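Local coordinates for protein copper-containing nitrite reductase (PDB 6HBE) that probably reduces nitrite to nitric oxide with electrons from cytochrome c, working as a copper-containing homotrimer, at residues E140-E145 with S248-W253; L154-I159 with D198-Y203. One frame throughout, in Å; residues are numbered along the deposited sequence.

Contact 1 (E140-E145 with S248-W253); sequences EKYRME and SWVIEW
E252 reaches from strand 248-254 to the first turn of helix 143-148, and its carboxylate forms the contact's tight centre. Its CG stands anti to the carbonyl carbon (chi1 -64°) and the chain runs on extended, bringing both oxygens to the helix's first amides. OE1 of E252 accepts from M144 N at 3.0 Å, a nearly straight bond (167° at the hydrogen) that enters from above the carboxylate plane. OE2 of E252 takes a weak, bent bond from E145 N at 3.4 Å. Crowding is closest here: Y142 CB lies 3.2 Å and M144 CB 3.4 Å from E252 OE2. Because the M144 and E145 amides lie just after Y142, the N-cap residue, the carboxylate sits at the positive end of the helix dipole, which would probably stabilise its ionised form. OE2 is also probably hydrogen-bonded to Y199 OH, and OE1 to Y226 OH. The E252 carboxylate thus ties helix 143-148 to one sheet of the second cupredoxin-like beta-sandwich of the subunit. Beside the carboxylate the packing turns apolar and looser: V250 crosses the Y142 side chain at about a right angle, and its CG1 sits 4.1 Å from the Y142 ring centroid, over one face, as a CH-pi contact, while Y142 OH bonds to G229 O. M144 slides past E252 in the opposite direction, its methyl CE 4.2 Å from W253 N. Toward solvent the ends of K141 and R143 lead away from the strand: K141 NZ pairs with E145 OE2 at 3.6 Å, while E145 OE1 turns in to R201 of strand 199-208, and R143 NE pairs with E147.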
loop_
_atom_site.group_PDB
_atom_site.type_symbol
_atom_site.label_atom_id
_atom_site.label_comp_id
_atom_site.label_asym_id
_atom_site.label_seq_id
_atom_site.Cartn_x
_atom_site.Cartn_y
_atom_site.Cartn_z
ATOM N N GLU C 140 33.856 -6.697 14.166
ATOM C CA GLU C 140 33.253 -6.674 15.507
ATOM C C GLU C 140 32.192 -7.767 15.589
ATOM O O GLU C 140 31.244 -7.770 14.796
ATOM C CB GLU C 140 32.608 -5.300 15.784
ATOM C CG GLU C 140 31.866 -5.192 17.122
ATOM C CD GLU C 140 31.116 -3.877 17.320
ATOM O OE1 GLU C 140 31.215 -2.953 16.478
ATOM O OE2 GLU C 140 30.414 -3.776 18.340
ATOM N N LYS C 141 32.328 -8.690 16.536
ATOM C CA LYS C 141 31.341 -9.778 16.653
ATOM C C LYS C 141 29.993 -9.272 17.207
ATOM O O LYS C 141 29.963 -8.354 18.014
ATOM C CB LYS C 141 31.906 -10.920 17.502
ATOM C CG LYS C 141 33.107 -11.569 16.823
ATOM C CD LYS C 141 33.656 -12.754 17.600
ATOM C CE LYS C 141 34.901 -13.330 16.931
ATOM N NZ LYS C 141 34.633 -13.770 15.532
ATOM N N TYR C 142 28.883 -9.852 16.734
ATOM C CA TYR C 142 27.537 -9.511 17.233
ATOM C C TYR C 142 27.426 -9.924 18.711
ATOM O O TYR C 142 28.179 -10.790 19.193
ATOM C CB TYR C 142 26.434 -10.204 16.373
ATOM C CG TYR C 142 26.358 -9.711 14.920
ATOM C CD1 TYR C 142 25.784 -8.469 14.601
ATOM C CD2 TYR C 142 26.838 -10.491 13.877
ATOM C CE1 TYR C 142 25.720 -8.026 13.273
ATOM C CE2 TYR C 142 26.780 -10.063 12.555
ATOM C CZ TYR C 142 26.221 -8.837 12.247
ATOM O OH TYR C 142 26.190 -8.435 10.922
ATOM N N ARG C 143 26.500 -9.304 19.435
ATOM C CA ARG C 143 26.443 -9.431 20.888
ATOM C C ARG C 143 26.250 -10.861 21.432
ATOM O O ARG C 143 26.947 -11.245 22.396
ATOM C CB ARG C 143 25.399 -8.464 21.445
ATOM C CG ARG C 143 25.183 -8.541 22.940
ATOM C CD ARG C 143 24.437 -7.326 23.444
ATOM N NE ARG C 143 23.721 -7.630 24.666
ATOM C CZ ARG C 143 22.904 -6.795 25.287
ATOM N NH1 ARG C 143 22.718 -5.563 24.829
ATOM N NH2 ARG C 143 22.270 -7.202 26.380
ATOM N N MET C 144 25.342 -11.652 20.842
ATOM C CA MET C 144 25.102 -13.023 21.312
ATOM C C MET C 144 26.303 -13.950 21.038
ATOM O O MET C 144 26.574 -14.859 21.821
ATOM C CB MET C 144 23.815 -13.640 20.727
ATOM C CG MET C 144 23.371 -14.942 21.428
ATOM S SD MET C 144 21.775 -15.593 20.823
ATOM C CE MET C 144 20.639 -14.466 21.644
ATOM N N GLU C 145 27.012 -13.750 19.931
ATOM C CA GLU C 145 28.267 -14.493 19.696
ATOM C C GLU C 145 29.309 -14.143 20.765
ATOM O O GLU C 145 29.924 -15.034 21.344
ATOM C CB GLU C 145 28.845 -14.232 18.304
ATOM C CG GLU C 145 30.230 -14.869 18.081
ATOM C CD GLU C 145 30.607 -15.100 16.615
ATOM O OE1 GLU C 145 29.830 -14.789 15.677
ATOM O OE2 GLU C 145 31.718 -15.628 16.394
ATOM N N SER C 248 17.158 -4.165 5.541
ATOM C CA SER C 248 17.663 -5.473 6.004
ATOM C C SER C 248 17.903 -5.470 7.506
ATOM O O SER C 248 17.976 -4.396 8.115
ATOM C CB SER C 248 18.988 -5.822 5.311
ATOM O OG SER C 248 20.055 -4.938 5.768
ATOM N N TRP C 249 18.001 -6.679 8.072
ATOM C CA TRP C 249 18.308 -6.913 9.474
ATOM C C TRP C 249 19.213 -8.129 9.639
ATOM O O TRP C 249 19.109 -9.066 8.854
ATOM C CB TRP C 249 17.019 -7.184 10.289
ATOM C CG TRP C 249 16.079 -6.018 10.444
ATOM C CD1 TRP C 249 15.016 -5.694 9.604
ATOM C CD2 TRP C 249 16.082 -5.038 11.481
ATOM N NE1 TRP C 249 14.385 -4.576 10.067
ATOM C CE2 TRP C 249 15.005 -4.146 11.217
ATOM C CE3 TRP C 249 16.864 -4.832 12.631
ATOM C CZ2 TRP C 249 14.683 -3.069 12.071
ATOM C CZ3 TRP C 249 16.560 -3.729 13.475
ATOM C CH2 TRP C 249 15.491 -2.855 13.170
ATOM N N VAL C 250 20.092 -8.106 10.657
ATOM C CA VAL C 250 20.608 -9.359 11.279
ATOM C C VAL C 250 19.905 -9.564 12.641
ATOM O O VAL C 250 19.743 -8.618 13.405
ATOM C CB VAL C 250 22.148 -9.337 11.436
ATOM C CG1 VAL C 250 22.656 -10.522 12.236
ATOM C CG2 VAL C 250 22.797 -9.349 10.063
ATOM N N ILE C 251 19.426 -10.781 12.898
ATOM C CA ILE C 251 18.662 -11.107 14.106
ATOM C C ILE C 251 19.369 -12.300 14.814
ATOM O O ILE C 251 19.713 -13.283 14.165
ATOM C CB ILE C 251 17.220 -11.485 13.704
ATOM C CG1 ILE C 251 16.487 -10.254 13.115
ATOM C CG2 ILE C 251 16.433 -12.090 14.863
ATOM C CD1 ILE C 251 15.299 -10.646 12.238
ATOM N N GLU C 252 19.585 -12.179 16.126
ATOM C CA GLU C 252 20.076 -13.270 16.980
ATOM C C GLU C 252 18.955 -13.709 17.943
ATOM O O GLU C 252 18.360 -12.865 18.612
ATOM C CB GLU C 252 21.292 -12.773 17.779
ATOM C CG GLU C 252 22.494 -12.413 16.931
ATOM C CD GLU C 252 23.689 -11.967 17.783
ATOM O OE1 GLU C 252 23.564 -11.010 18.552
ATOM O OE2 GLU C 252 24.757 -12.593 17.681
ATOM N N TRP C 253 18.664 -15.010 17.989
ATOM C CA TRP C 253 17.605 -15.564 18.806
ATOM C C TRP C 253 17.976 -17.010 19.164
ATOM O O TRP C 253 18.452 -17.758 18.310
ATOM C CB TRP C 253 16.251 -15.524 18.016
ATOM C CG TRP C 253 15.038 -16.191 18.675
ATOM C CD1 TRP C 253 14.412 -15.818 19.834
ATOM C CD2 TRP C 253 14.274 -17.289 18.152
ATOM N NE1 TRP C 253 13.352 -16.658 20.096
ATOM C CE2 TRP C 253 13.253 -17.571 19.083
ATOM C CE3 TRP C 253 14.413 -18.119 17.036
ATOM C CZ2 TRP C 253 12.323 -18.600 18.888
ATOM C CZ3 TRP C 253 13.488 -19.138 16.845
ATOM C CH2 TRP C 253 12.470 -19.378 17.776
#

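Contact 2 (L154-I159 with D198-Y203); sequences LKLYII and DYLRIY
Strands 154-163 and 199-208 run parallel in a mixed sheet of the cupredoxin-like beta-sandwich, their short axes 4.7 Å apart and 21° from parallel. Four backbone hydrogen bonds set the register; the straightest, I158 N to Y203 O, measures 2.8 Å with 172° at the hydrogen and lies nearly along the C=O axis. Apolar contact belongs to the face carrying L154, L156, L200 and I202, where L200 CD2 meets L154 CB at 3.9 Å. Aromatic contact belongs to the other face. Y157 and Y203 point the same way and form an offset stack, centroids 4.5 Å apart and planes at 19°, with Y157 CE2 over the rim of the Y203 ring. An alanine in place of Y203 would probably loosen this face, losing both the stack and the phenol that holds the R201 guanidinium. Among the charged groups, K155, extended beyond CG, lies alongside R201, bringing NZ to 3.8 Å from R201 NH2, a like-charged approach probably eased by E145, in a salt bridge with R201, and more weakly by E137, which also bonds Y203 OH. R201 bends at chi3 and grips Y203 OH side-on within its guanidinium plane, NE at 3.0 Å and NH2 at 3.2 Å.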
loop_
_atom_site.group_PDB
_atom_site.type_symbol
_atom_site.label_atom_id
_atom_site.label_comp_id
_atom_site.label_asym_id
_atom_site.label_seq_id
_atom_site.Cartn_x
_atom_site.Cartn_y
_atom_site.Cartn_z
ATOM N N LEU C 154 23.143 -22.474 13.654
ATOM C CA LEU C 154 22.705 -22.456 12.254
ATOM C C LEU C 154 22.486 -20.991 11.792
ATOM O O LEU C 154 21.899 -20.186 12.526
ATOM C CB LEU C 154 21.417 -23.262 12.093
ATOM C CG LEU C 154 20.836 -23.495 10.699
ATOM C CD1 LEU C 154 21.755 -24.254 9.731
ATOM C CD2 LEU C 154 19.528 -24.237 10.848
ATOM N N LYS C 155 22.988 -20.678 10.594
ATOM C CA LYS C 155 22.722 -19.397 9.906
ATOM C C LYS C 155 21.637 -19.609 8.862
ATOM O O LYS C 155 21.679 -20.584 8.107
ATOM C CB LYS C 155 23.990 -18.878 9.246
ATOM C CG LYS C 155 25.069 -18.463 10.243
ATOM C CD LYS C 155 26.331 -18.036 9.501
ATOM C CE LYS C 155 27.334 -17.360 10.440
ATOM N NZ LYS C 155 28.544 -16.928 9.693
ATOM N N LEU C 156 20.686 -18.672 8.809
ATOM C CA LEU C 156 19.567 -18.718 7.888
ATOM C C LEU C 156 19.598 -17.383 7.118
ATOM O O LEU C 156 19.553 -16.327 7.746
ATOM C CB LEU C 156 18.259 -18.837 8.646
ATOM C CG LEU C 156 18.077 -20.047 9.580
ATOM C CD1 LEU C 156 16.713 -19.967 10.232
ATOM C CD2 LEU C 156 18.201 -21.364 8.820
ATOM N N TYR C 157 19.697 -17.463 5.796
ATOM C CA TYR C 157 19.707 -16.289 4.900
ATOM C C TYR C 157 18.392 -16.268 4.123
ATOM O O TYR C 157 18.068 -17.238 3.391
ATOM C CB TYR C 157 20.911 -16.340 3.971
ATOM C CG TYR C 157 22.293 -16.369 4.642
ATOM C CD1 TYR C 157 22.909 -17.586 4.960
ATOM C CD2 TYR C 157 23.021 -15.220 4.845
ATOM C CE1 TYR C 157 24.183 -17.648 5.506
ATOM C CE2 TYR C 157 24.302 -15.265 5.378
ATOM C CZ TYR C 157 24.877 -16.503 5.719
ATOM O OH TYR C 157 26.144 -16.588 6.267
ATOM N N ILE C 158 17.621 -15.182 4.291
ATOM C CA ILE C 158 16.250 -15.104 3.755
ATOM C C ILE C 158 16.004 -13.797 2.960
ATOM O O ILE C 158 16.197 -12.713 3.503
ATOM C CB ILE C 158 15.215 -15.119 4.925
ATOM C CG1 ILE C 158 15.360 -16.369 5.819
ATOM C CG2 ILE C 158 13.781 -15.038 4.382
ATOM C CD1 ILE C 158 14.791 -17.623 5.200
ATOM N N ILE C 159 15.519 -13.914 1.725
ATOM C CA ILE C 159 14.980 -12.768 0.968
ATOM C C ILE C 159 13.479 -12.909 0.881
ATOM O O ILE C 159 12.988 -14.007 0.595
ATOM C CB ILE C 159 15.581 -12.669 -0.454
ATOM C CG1 ILE C 159 16.979 -12.035 -0.366
ATOM C CG2 ILE C 159 14.692 -11.874 -1.400
ATOM C CD1 ILE C 159 17.804 -12.094 -1.648
ATOM N N ASP C 198 19.158 -24.054 20.317
ATOM C CA ASP C 198 20.087 -23.551 19.265
ATOM C C ASP C 198 20.192 -22.017 19.257
ATOM O O ASP C 198 19.156 -21.300 19.382
ATOM C CB ASP C 198 19.598 -23.935 17.848
ATOM C CG ASP C 198 20.058 -25.282 17.387
ATOM O OD1 ASP C 198 20.952 -25.906 18.014
ATOM O OD2 ASP C 198 19.486 -25.732 16.360
ATOM N N TYR C 199 21.413 -21.523 19.083
ATOM C CA TYR C 199 21.656 -20.114 18.746
ATOM C C TYR C 199 21.528 -19.939 17.220
ATOM O O TYR C 199 22.388 -20.410 16.453
ATOM C CB TYR C 199 23.028 -19.674 19.286
ATOM C CG TYR C 199 23.666 -18.421 18.703
ATOM C CD1 TYR C 199 22.903 -17.360 18.152
ATOM C CD2 TYR C 199 25.064 -18.261 18.746
ATOM C CE1 TYR C 199 23.518 -16.238 17.623
ATOM C CE2 TYR C 199 25.682 -17.126 18.219
ATOM C CZ TYR C 199 24.908 -16.108 17.681
ATOM O OH TYR C 199 25.546 -14.996 17.170
ATOM N N LEU C 200 20.434 -19.290 16.785
ATOM C CA LEU C 200 20.227 -18.968 15.366
ATOM C C LEU C 200 20.655 -17.543 15.037
ATOM O O LEU C 200 20.414 -16.632 15.828
ATOM C CB LEU C 200 18.746 -19.152 14.973
ATOM C CG LEU C 200 18.115 -20.522 15.241
ATOM C CD1 LEU C 200 16.698 -20.565 14.675
ATOM C CD2 LEU C 200 18.902 -21.708 14.677
ATOM N N ARG C 201 21.269 -17.346 13.865
ATOM C CA ARG C 201 21.479 -15.984 13.320
ATOM C C ARG C 201 20.803 -15.889 11.934
ATOM O O ARG C 201 21.092 -16.685 11.045
ATOM C CB ARG C 201 22.961 -15.578 13.289
ATOM C CG ARG C 201 23.200 -14.067 13.064
ATOM C CD ARG C 201 24.490 -13.596 13.732
ATOM N NE ARG C 201 25.679 -13.958 12.960
ATOM C CZ ARG C 201 26.872 -14.340 13.453
ATOM N NH1 ARG C 201 27.107 -14.464 14.759
ATOM N NH2 ARG C 201 27.854 -14.595 12.597
ATOM N N ILE C 202 19.883 -14.920 11.783
ATOM C CA ILE C 202 19.035 -14.778 10.588
ATOM C C ILE C 202 19.530 -13.512 9.869
ATOM O O ILE C 202 19.721 -12.467 10.499
ATOM C CB ILE C 202 17.533 -14.660 10.958
ATOM C CG1 ILE C 202 17.068 -15.910 11.735
ATOM C CG2 ILE C 202 16.658 -14.474 9.707
ATOM C CD1 ILE C 202 15.759 -15.725 12.476
ATOM N N TYR C 203 19.778 -13.631 8.579
ATOM C CA TYR C 203 20.180 -12.513 7.716
ATOM C C TYR C 203 18.967 -12.278 6.805
ATOM O O TYR C 203 18.685 -13.110 5.932
ATOM C CB TYR C 203 21.427 -12.892 6.914
ATOM C CG TYR C 203 22.685 -13.189 7.744
ATOM C CD1 TYR C 203 22.852 -14.425 8.393
ATOM C CD2 TYR C 203 23.712 -12.259 7.842
ATOM C CE1 TYR C 203 24.001 -14.708 9.131
ATOM C CE2 TYR C 203 24.873 -12.520 8.585
ATOM C CZ TYR C 203 25.003 -13.749 9.240
ATOM O OH TYR C 203 26.137 -14.048 9.972
#

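Both contacts are buried and meet in one sheet, where strands 248-254 and 199-208 are antiparallel neighbours. Contact 2 holds two strands of that sheet together, so backbone hydrogen bonding dominates and the buried area is larger (534 against 304 Å²). Contact 1 instead fixes a helix start to the sheet by one side-chain carboxylate bonding backbone amides, with partly exposed R143 and E145 at its margin. Along the chain, contact 2 is nested inside the loop that contact 1 closes. Two polar links couple them: Y199 OH lies 2.6 Å from E252 OE2, a probable hydrogen bond, and E145 OE1 forms a salt bridge with R201 NH1 at 2.9 Å. M144 SD also packs on the Y199 ring.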